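Local coordinates for glycosyl hydrolase (Rhizobium leguminosarum bv. trifolii, PDB 5NDX), which probably hydrolyses O-glycosides of L-iduronic acid, as the family 39 bacterial orthologue of human alpha-L-iduronidase, at residues 116-125 with 162-173; 406-415 with 514-524. The protein carries 2 engineered substitutions. All blocks are in the same frame, centred on the assembly; numbering follows the deposited sequence.

Interaction 1: 116-125 with 162-173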
loop_
_atom_site.group_PDB
_atom_site.type_symbol
_atom_site.label_atom_id
_atom_site.label_comp_id
_atom_site.label_asym_id
_atom_site.label_seq_id
_atom_site.Cartn_x
_atom_site.Cartn_y
_atom_site.Cartn_z
ATOM N N TRP A 116 -28.908 7.012 12.013
ATOM C CA TRP A 116 -27.586 6.497 11.655
ATOM C C TRP A 116 -27.690 5.113 11.014
ATOM O O TRP A 116 -27.131 4.896 9.940
ATOM C CB TRP A 116 -26.629 6.449 12.857
ATOM C CG TRP A 116 -25.237 6.113 12.435
ATOM C CD1 TRP A 116 -24.645 4.879 12.452
ATOM C CD2 TRP A 116 -24.271 7.019 11.892
ATOM N NE1 TRP A 116 -23.361 4.966 11.980
ATOM C CE2 TRP A 116 -23.106 6.263 11.608
ATOM C CE3 TRP A 116 -24.277 8.389 11.602
ATOM C CZ2 TRP A 116 -21.945 6.845 11.057
ATOM C CZ3 TRP A 116 -23.110 8.978 11.072
ATOM C CH2 TRP A 116 -21.959 8.201 10.815
ATOM N N ARG A 117 -28.436 4.210 11.656
ATOM C CA ARG A 117 -28.752 2.907 11.079
ATOM C C ARG A 117 -29.282 3.066 9.650
ATOM O O ARG A 117 -28.838 2.359 8.704
ATOM C CB ARG A 117 -29.728 2.135 11.955
ATOM C CG ARG A 117 -30.192 0.790 11.382
ATOM C CD ARG A 117 -31.603 0.398 11.870
ATOM N NE ARG A 117 -32.630 1.388 11.506
ATOM C CZ ARG A 117 -33.819 1.553 12.133
ATOM N NH1 ARG A 117 -34.184 0.794 13.169
ATOM N NH2 ARG A 117 -34.654 2.506 11.736
ATOM N N ASP A 118 -30.185 4.016 9.477
ATOM C CA ASP A 118 -30.810 4.199 8.170
ATOM C C ASP A 118 -29.820 4.750 7.144
ATOM O O ASP A 118 -29.908 4.396 5.995
ATOM C CB ASP A 118 -32.032 5.112 8.260
ATOM C CG ASP A 118 -33.211 4.473 9.032
ATOM O OD1 ASP A 118 -33.260 3.233 9.241
ATOM O OD2 ASP A 118 -34.100 5.247 9.406
ATOM N N LEU A 119 -28.908 5.623 7.569
ATOM C CA LEU A 119 -27.824 6.114 6.702
ATOM C C LEU A 119 -26.938 4.944 6.179
ATOM O O LEU A 119 -26.695 4.809 4.980
ATOM C CB LEU A 119 -27.010 7.159 7.457
ATOM C CG LEU A 119 -25.673 7.533 6.828
ATOM C CD1 LEU A 119 -25.901 8.120 5.445
ATOM C CD2 LEU A 119 -24.964 8.489 7.757
ATOM N N VAL A 120 -26.567 4.043 7.082
ATOM C CA VAL A 120 -25.739 2.889 6.742
ATOM C C VAL A 120 -26.498 2.007 5.752
ATOM O O VAL A 120 -25.973 1.597 4.692
ATOM C CB VAL A 120 -25.276 2.141 8.019
ATOM C CG1 VAL A 120 -24.544 0.844 7.677
ATOM C CG2 VAL A 120 -24.369 3.038 8.859
ATOM N N THR A 121 -27.760 1.743 6.058
ATOM C CA THR A 121 -28.606 0.961 5.159
ATOM C C THR A 121 -28.711 1.620 3.796
ATOM O O THR A 121 -28.522 0.946 2.788
ATOM C CB THR A 121 -30.024 0.737 5.778
ATOM O OG1 THR A 121 -29.884 -0.100 6.934
ATOM C CG2 THR A 121 -30.950 0.038 4.790
ATOM N N ALA A 122 -28.983 2.929 3.762
ATOM C CA ALA A 122 -29.078 3.638 2.483
ATOM C C ALA A 122 -27.745 3.579 1.650
ATOM O O ALA A 122 -27.762 3.484 0.393
ATOM C CB ALA A 122 -29.514 5.087 2.717
ATOM N N THR A 123 -26.624 3.598 2.357
ATOM C CA THR A 123 -25.298 3.538 1.732
ATOM C C THR A 123 -25.126 2.230 1.000
ATOM O O THR A 123 -24.807 2.193 -0.195
ATOM C CB THR A 123 -24.190 3.669 2.794
ATOM O OG1 THR A 123 -24.385 4.856 3.559
ATOM C CG2 THR A 123 -22.817 3.704 2.152
ATOM N N VAL A 124 -25.386 1.154 1.729
ATOM C CA VAL A 124 -25.260 -0.176 1.221
ATOM C C VAL A 124 -26.258 -0.425 0.086
ATOM O O VAL A 124 -25.933 -1.013 -0.958
ATOM C CB VAL A 124 -25.394 -1.159 2.395
ATOM C CG1 VAL A 124 -25.768 -2.535 1.903
ATOM C CG2 VAL A 124 -24.039 -1.216 3.088
ATOM N N ASP A 125 -27.472 0.061 0.279
ATOM C CA ASP A 125 -28.462 -0.004 -0.788
ATOM C C ASP A 125 -28.029 0.726 -2.068
ATOM O O ASP A 125 -28.089 0.190 -3.147
ATOM C CB ASP A 125 -29.799 0.558 -0.305
ATOM C CG ASP A 125 -30.881 0.358 -1.324
ATOM O OD1 ASP A 125 -31.317 -0.792 -1.448
ATOM O OD2 ASP A 125 -31.213 1.329 -2.035
ATOM N N TYR A 162 -23.879 3.443 18.611
ATOM C CA TYR A 162 -23.331 3.697 17.272
ATOM C C TYR A 162 -22.914 2.387 16.571
ATOM O O TYR A 162 -23.304 2.157 15.415
ATOM C CB TYR A 162 -22.200 4.733 17.361
ATOM C CG TYR A 162 -21.214 4.671 16.215
ATOM C CD1 TYR A 162 -21.500 5.259 14.971
ATOM C CD2 TYR A 162 -20.009 4.021 16.372
ATOM C CE1 TYR A 162 -20.594 5.189 13.922
ATOM C CE2 TYR A 162 -19.101 3.942 15.338
ATOM C CZ TYR A 162 -19.413 4.503 14.108
ATOM O OH TYR A 162 -18.486 4.395 13.120
ATOM N N TYR A 163 -22.181 1.525 17.277
ATOM C CA TYR A 163 -21.794 0.184 16.758
ATOM C C TYR A 163 -23.039 -0.639 16.389
ATOM O O TYR A 163 -23.162 -1.185 15.273
ATOM C CB TYR A 163 -20.897 -0.585 17.760
ATOM C CG TYR A 163 -20.327 -1.825 17.144
ATOM C CD1 TYR A 163 -19.178 -1.755 16.351
ATOM C CD2 TYR A 163 -20.992 -3.026 17.224
ATOM C CE1 TYR A 163 -18.691 -2.863 15.690
ATOM C CE2 TYR A 163 -20.525 -4.140 16.582
ATOM C CZ TYR A 163 -19.358 -4.060 15.803
ATOM O OH TYR A 163 -18.883 -5.161 15.121
ATOM N N ASP A 164 -24.001 -0.669 17.313
ATOM C CA ASP A 164 -25.288 -1.353 17.109
ATOM C C ASP A 164 -25.983 -0.905 15.854
ATOM O O ASP A 164 -26.535 -1.711 15.133
ATOM C CB ASP A 164 -26.237 -1.100 18.297
ATOM C CG ASP A 164 -25.768 -1.746 19.585
ATOM O OD1 ASP A 164 -25.111 -2.794 19.513
ATOM O OD2 ASP A 164 -26.080 -1.215 20.686
ATOM N N ALA A 165 -25.961 0.401 15.627
ATOM C CA ALA A 165 -26.623 1.032 14.479
ATOM C C ALA A 165 -25.907 0.693 13.169
ATOM O O ALA A 165 -26.565 0.398 12.148
ATOM C CB ALA A 165 -26.657 2.541 14.685
ATOM N N CYS A 166 -24.562 0.759 13.194
ATOM C CA CYS A 166 -23.762 0.270 12.053
ATOM C C CYS A 166 -24.139 -1.161 11.679
ATOM O O CYS A 166 -24.407 -1.425 10.523
ATOM C CB CYS A 166 -22.259 0.316 12.358
ATOM S SG CYS A 166 -21.651 1.980 12.508
ATOM N N VAL A 167 -24.156 -2.064 12.665
ATOM C CA VAL A 167 -24.431 -3.483 12.418
ATOM C C VAL A 167 -25.863 -3.684 11.940
ATOM O O VAL A 167 -26.105 -4.442 10.962
ATOM C CB VAL A 167 -24.156 -4.351 13.669
ATOM C CG1 VAL A 167 -24.809 -5.731 13.589
ATOM C CG2 VAL A 167 -22.657 -4.509 13.874
ATOM N N ALA A 168 -26.822 -3.046 12.621
ATOM C CA ALA A 168 -28.247 -3.179 12.159
ATOM C C ALA A 168 -28.400 -2.571 10.758
ATOM O O ALA A 168 -29.148 -3.090 9.926
ATOM C CB ALA A 168 -29.200 -2.501 13.128
ATOM N N GLY A 169 -27.676 -1.475 10.501
ATOM C CA GLY A 169 -27.742 -0.829 9.185
ATOM C C GLY A 169 -27.276 -1.716 8.039
ATOM O O GLY A 169 -27.878 -1.747 6.950
ATOM N N LEU A 170 -26.194 -2.444 8.277
ATOM C CA LEU A 170 -25.707 -3.392 7.262
ATOM C C LEU A 170 -26.656 -4.600 7.189
ATOM O O LEU A 170 -26.917 -5.103 6.097
ATOM C CB LEU A 170 -24.294 -3.894 7.590
ATOM C CG LEU A 170 -23.196 -2.821 7.682
ATOM C CD1 LEU A 170 -21.892 -3.423 8.173
ATOM C CD2 LEU A 170 -22.988 -2.141 6.348
ATOM N N ASP A 171 -27.067 -5.113 8.347
ATOM C CA ASP A 171 -27.945 -6.312 8.392
ATOM C C ASP A 171 -29.271 -6.106 7.638
ATOM O O ASP A 171 -29.744 -7.046 7.024
ATOM C CB ASP A 171 -28.214 -6.792 9.834
ATOM C CG ASP A 171 -27.012 -7.517 10.451
ATOM O OD1 ASP A 171 -25.968 -7.612 9.778
ATOM O OD2 ASP A 171 -27.093 -8.003 11.606
ATOM N N ALA A 172 -29.816 -4.877 7.610
ATOM C CA ALA A 172 -31.052 -4.622 6.837
ATOM C C ALA A 172 -30.924 -5.007 5.366
ATOM O O ALA A 172 -31.890 -5.377 4.768
ATOM C CB ALA A 172 -31.496 -3.169 6.948
ATOM N N ILE A 173 -29.746 -4.908 4.778
ATOM C CA ILE A 173 -29.569 -5.279 3.385
ATOM C C ILE A 173 -28.809 -6.590 3.290
ATOM O O ILE A 173 -29.149 -7.407 2.442
ATOM C CB ILE A 173 -28.753 -4.229 2.609
ATOM C CG1 ILE A 173 -29.476 -2.883 2.561
ATOM C CG2 ILE A 173 -28.414 -4.738 1.194
ATOM C CD1 ILE A 173 -30.394 -2.709 1.366
#
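W116 lays its indole against three successive kinds of surface on 162-173. Its CB already heads toward that helix; CG anti to the backbone N (chi1 -172°) carries the indole over it, and chi2 turns the pyrrole edge to it. CD1 comes first, 3.8 Å from A165 CB. Next, the N-H of NE1 is spent on C166 SG at 3.5 Å, a fairly straight bond (157° at the hydrogen) with the sulfur in the indole plane, at its edge. Farther out, CZ2 lies 3.6 Å from Y162 CE1, the phenol ring crossing one indole face at a slant while L119 CD2 covers the opposite face. The Y162 hydroxyl bonds to L96 O and T144 N, just beyond strands 91-95 and 140-142.

The two helix axes approach to 7.3 Å at a crossing angle of -37°. G169 permits this closeness: its CA sits 3.4 Å from R117 O, and a CB there would clash with that oxygen and with V120 CB. On the same residue, G169 O takes the hydroxyl of T121 OG1 at 2.6 Å, in the carbonyl plane and on a lone pair. Deeper, V124 CG2 meets L170 CD2 at 3.5 Å, and both side chains reach F141 of strand 140-142. These are neighbouring outer helices of the (beta/alpha)8 barrel, packed against its strands.

R117 turns its guanidinium away, gripping D118 OD1 with NE and NH2. This salt bridge stays within 116-125, and the interface itself rests on apolar fit, a glycine contact and two neutral hydrogen bonds.

Interaction 2: 406-415 with 514-524. Unlike the reference sequence in segment 406-415: V407 (reference Leu).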
loop_
_atom_site.group_PDB
_atom_site.type_symbol
_atom_site.label_atom_id
_atom_site.label_comp_id
_atom_site.label_asym_id
_atom_site.label_seq_id
_atom_site.Cartn_x
_atom_site.Cartn_y
_atom_site.Cartn_z
ATOM N N GLY A 406 8.781 -21.642 -9.512
ATOM C CA GLY A 406 9.706 -20.515 -9.381
ATOM C C GLY A 406 9.483 -19.850 -8.050
ATOM O O GLY A 406 8.595 -20.284 -7.289
ATOM N N VAL A 407 10.333 -18.865 -7.734
ATOM C CA VAL A 407 10.294 -18.256 -6.422
ATOM C C VAL A 407 10.312 -16.739 -6.500
ATOM O O VAL A 407 10.778 -16.163 -7.474
ATOM C CB VAL A 407 11.405 -18.795 -5.492
ATOM C CG1 VAL A 407 11.281 -20.308 -5.375
ATOM C CG2 VAL A 407 12.795 -18.408 -5.972
ATOM N N SER A 408 9.762 -16.126 -5.456
ATOM C CA SER A 408 9.884 -14.729 -5.186
ATOM C C SER A 408 10.337 -14.621 -3.755
ATOM O O SER A 408 9.654 -15.090 -2.819
ATOM C CB SER A 408 8.550 -14.005 -5.361
ATOM O OG SER A 408 8.702 -12.603 -5.088
ATOM N N ILE A 409 11.478 -13.971 -3.577
ATOM C CA ILE A 409 12.112 -13.833 -2.272
ATOM C C ILE A 409 12.378 -12.358 -1.956
ATOM O O ILE A 409 13.032 -11.668 -2.755
ATOM C CB ILE A 409 13.440 -14.562 -2.266
ATOM C CG1 ILE A 409 13.240 -16.062 -2.478
ATOM C CG2 ILE A 409 14.204 -14.318 -0.943
ATOM C CD1 ILE A 409 14.473 -16.733 -3.004
ATOM N N SER A 410 11.866 -11.879 -0.825
ATOM C CA SER A 410 12.226 -10.573 -0.308
ATOM C C SER A 410 13.396 -10.764 0.652
ATOM O O SER A 410 13.294 -11.515 1.628
ATOM C CB SER A 410 11.068 -9.912 0.403
ATOM O OG SER A 410 10.011 -9.626 -0.481
ATOM N N LEU A 411 14.526 -10.123 0.372
ATOM C CA LEU A 411 15.668 -10.108 1.309
ATOM C C LEU A 411 15.740 -8.683 1.925
ATOM O O LEU A 411 15.953 -7.678 1.206
ATOM C CB LEU A 411 16.926 -10.453 0.572
ATOM C CG LEU A 411 18.143 -10.668 1.463
ATOM C CD1 LEU A 411 17.960 -11.878 2.382
ATOM C CD2 LEU A 411 19.363 -10.848 0.579
ATOM N N ILE A 412 15.567 -8.609 3.242
ATOM C CA ILE A 412 15.346 -7.375 3.965
ATOM C C ILE A 412 16.583 -7.114 4.859
ATOM O O ILE A 412 16.962 -8.007 5.616
ATOM C CB ILE A 412 14.127 -7.553 4.859
ATOM C CG1 ILE A 412 12.892 -7.938 4.043
ATOM C CG2 ILE A 412 13.862 -6.313 5.700
ATOM C CD1 ILE A 412 11.826 -8.621 4.877
ATOM N N HIS A 413 17.243 -5.961 4.738
ATOM C CA HIS A 413 18.347 -5.630 5.669
ATOM C C HIS A 413 17.962 -4.312 6.294
ATOM O O HIS A 413 17.996 -3.274 5.638
ATOM C CB HIS A 413 19.632 -5.597 4.892
ATOM C CG HIS A 413 20.885 -5.642 5.710
ATOM N ND1 HIS A 413 20.944 -6.004 7.048
ATOM C CD2 HIS A 413 22.157 -5.405 5.345
ATOM C CE1 HIS A 413 22.197 -5.978 7.468
ATOM N NE2 HIS A 413 22.957 -5.639 6.449
ATOM N N SER A 414 17.445 -4.400 7.509
ATOM C CA SER A 414 16.817 -3.285 8.158
ATOM C C SER A 414 16.943 -3.457 9.671
ATOM O O SER A 414 16.664 -4.546 10.215
ATOM C CB SER A 414 15.339 -3.196 7.753
ATOM O OG SER A 414 14.591 -2.269 8.526
ATOM N N VAL A 415 17.370 -2.375 10.334
ATOM C CA VAL A 415 17.290 -2.256 11.804
ATOM C C VAL A 415 16.475 -0.996 12.170
ATOM O O VAL A 415 16.303 -0.078 11.342
ATOM C CB VAL A 415 18.696 -2.152 12.454
ATOM C CG1 VAL A 415 19.529 -3.431 12.201
ATOM C CG2 VAL A 415 19.478 -0.937 11.930
ATOM N N VAL A 514 24.620 -6.602 0.154
ATOM C CA VAL A 514 23.360 -6.269 0.797
ATOM C C VAL A 514 23.573 -5.081 1.758
ATOM O O VAL A 514 23.904 -5.281 2.892
ATOM C CB VAL A 514 22.805 -7.482 1.538
ATOM C CG1 VAL A 514 21.503 -7.165 2.195
ATOM C CG2 VAL A 514 22.605 -8.645 0.579
ATOM N N PRO A 515 23.348 -3.844 1.284
ATOM C CA PRO A 515 23.489 -2.702 2.193
ATOM C C PRO A 515 22.457 -2.654 3.294
ATOM O O PRO A 515 21.377 -3.201 3.150
ATOM C CB PRO A 515 23.308 -1.482 1.282
ATOM C CG PRO A 515 23.467 -1.996 -0.121
ATOM C CD PRO A 515 23.031 -3.437 -0.089
ATOM N N LEU A 516 22.843 -2.021 4.394
ATOM C CA LEU A 516 21.951 -1.651 5.473
ATOM C C LEU A 516 21.700 -0.141 5.343
ATOM O O LEU A 516 22.649 0.647 5.455
ATOM C CB LEU A 516 22.575 -1.975 6.821
ATOM C CG LEU A 516 21.803 -1.501 8.058
ATOM C CD1 LEU A 516 20.537 -2.292 8.137
ATOM C CD2 LEU A 516 22.661 -1.715 9.326
ATOM N N PRO A 517 20.461 0.306 5.133
ATOM C CA PRO A 517 19.280 -0.497 4.826
ATOM C C PRO A 517 19.100 -0.805 3.345
ATOM O O PRO A 517 19.598 -0.076 2.488
ATOM C CB PRO A 517 18.137 0.401 5.264
ATOM C CG PRO A 517 18.627 1.795 5.096
ATOM C CD PRO A 517 20.136 1.757 5.202
ATOM N N SER A 518 18.372 -1.886 3.063
ATOM C CA SER A 518 17.995 -2.209 1.697
ATOM C C SER A 518 16.909 -3.237 1.663
ATOM O O SER A 518 16.666 -3.953 2.644
ATOM C CB SER A 518 19.221 -2.707 0.879
ATOM O OG SER A 518 19.628 -4.014 1.322
ATOM N N LEU A 519 16.201 -3.243 0.536
ATOM C CA LEU A 519 15.231 -4.280 0.228
ATOM C C LEU A 519 15.599 -4.816 -1.139
ATOM O O LEU A 519 15.737 -4.045 -2.078
ATOM C CB LEU A 519 13.806 -3.700 0.176
ATOM C CG LEU A 519 12.696 -4.712 -0.100
ATOM C CD1 LEU A 519 12.640 -5.813 0.967
ATOM C CD2 LEU A 519 11.319 -3.996 -0.165
ATOM N N THR A 520 15.742 -6.113 -1.239
ATOM C CA THR A 520 16.046 -6.781 -2.489
ATOM C C THR A 520 14.904 -7.772 -2.797
ATOM O O THR A 520 14.494 -8.533 -1.928
ATOM C CB THR A 520 17.330 -7.590 -2.395
ATOM O OG1 THR A 520 18.400 -6.776 -1.928
ATOM C CG2 THR A 520 17.760 -8.174 -3.732
ATOM N N GLN A 521 14.434 -7.796 -4.041
ATOM C CA GLN A 521 13.461 -8.839 -4.458
ATOM C C GLN A 521 14.142 -9.717 -5.503
ATOM O O GLN A 521 14.689 -9.210 -6.488
ATOM C CB GLN A 521 12.193 -8.190 -5.008
ATOM C CG GLN A 521 10.994 -9.105 -5.013
ATOM C CD GLN A 521 10.474 -9.364 -3.636
ATOM O OE1 GLN A 521 10.673 -8.561 -2.702
ATOM N NE2 GLN A 521 9.776 -10.485 -3.476
ATOM N N VAL A 522 14.196 -11.023 -5.236
ATOM C CA VAL A 522 14.776 -11.982 -6.154
ATOM C C VAL A 522 13.601 -12.805 -6.754
ATOM O O VAL A 522 12.857 -13.466 -6.021
ATOM C CB VAL A 522 15.709 -12.920 -5.408
ATOM C CG1 VAL A 522 16.363 -13.907 -6.384
ATOM C CG2 VAL A 522 16.766 -12.101 -4.601
ATOM N N LEU A 523 13.452 -12.754 -8.068
ATOM C CA LEU A 523 12.455 -13.510 -8.782
ATOM C C LEU A 523 13.202 -14.502 -9.627
ATOM O O LEU A 523 14.135 -14.115 -10.353
ATOM C CB LEU A 523 11.635 -12.600 -9.691
ATOM C CG LEU A 523 10.931 -11.423 -8.996
ATOM C CD1 LEU A 523 10.292 -10.461 -10.006
ATOM C CD2 LEU A 523 9.902 -11.926 -8.049
ATOM N N VAL A 524 12.855 -15.774 -9.475
ATOM C CA VAL A 524 13.407 -16.844 -10.306
ATOM C C VAL A 524 12.200 -17.513 -10.984
ATOM O O VAL A 524 11.387 -18.144 -10.306
ATOM C CB VAL A 524 14.159 -17.860 -9.486
ATOM C CG1 VAL A 524 14.722 -18.940 -10.391
ATOM C CG2 VAL A 524 15.314 -17.200 -8.714
HETATM O O HOH W 1 18.317 -6.384 0.665
#
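Q521 lies across two serines of the facing strand and uses both ends of its amide. Its chain bends at chi2 (71°), which swings the carboxamide back over 406-415. OE1 accepts the hydroxyl of S410 at OG, 2.6 Å away, in the carbonyl plane and on a lone pair; NE2 gives a hydrogen to S408 OG at 2.9 Å, in the amide plane. S408 OG also bonds to T374 OG1. Were Q521 an alanine, the S410 hydroxyl would probably lose this acceptor and S408 OG its amide donor, though not T374. On the same face I412 and L519 lie side by side, CG1 of the former 3.7 Å from CD1 of the latter, both touching A289 of helix 282-300.

The backbones pair regularly and antiparallel, from V407 with V524 to H413 with S518, their axes 4.7 Å apart at 165°. Both strands are central in one layer of a beta-sandwich, whereas 514-516 belongs to a strand of the other layer; the chain changes layer at P517, with a cis peptide before it.

Side chains facing that other layer meet it differently. L411 crosses V514 at about a right angle, CD2 to CG2 3.9 Å. The H413 ring has L516 CB over one face, 3.9 Å from its centroid and 19° off the normal, a CH-pi contact, while V514 O lies in plane at its edge, 3.0 Å from CD2. V407, where the reference sequence has leucine, points the same way as V524; V430 of strand 422-431 touches V407, and L428 touches V522. A water donates to L411 O and S518 OG and also bonds to T520 OG1, which R444 NE reaches as well.

Overall arrangement
The two contacts share no helix or strand and lie on opposite sides of the chain's centre, their centres about 45 Å apart and their nearest atoms about 33 Å. Interaction 1 joins two outer helices of the barrel and is partly buried; interaction 2, within the beta-sandwich, is buried apart from partly exposed P515, L516 and P517. In interaction 1 the backbone amides bond within their own helix and one carbonyl, G169 O, is shared with a side chain of the other, whereas the strands are tied mainly through backbone hydrogen bonds, and several buried polar side chains bond to one another, to a water or to neighbouring strands and loops. Interaction 2 also covers more area, 911 against 612 Å².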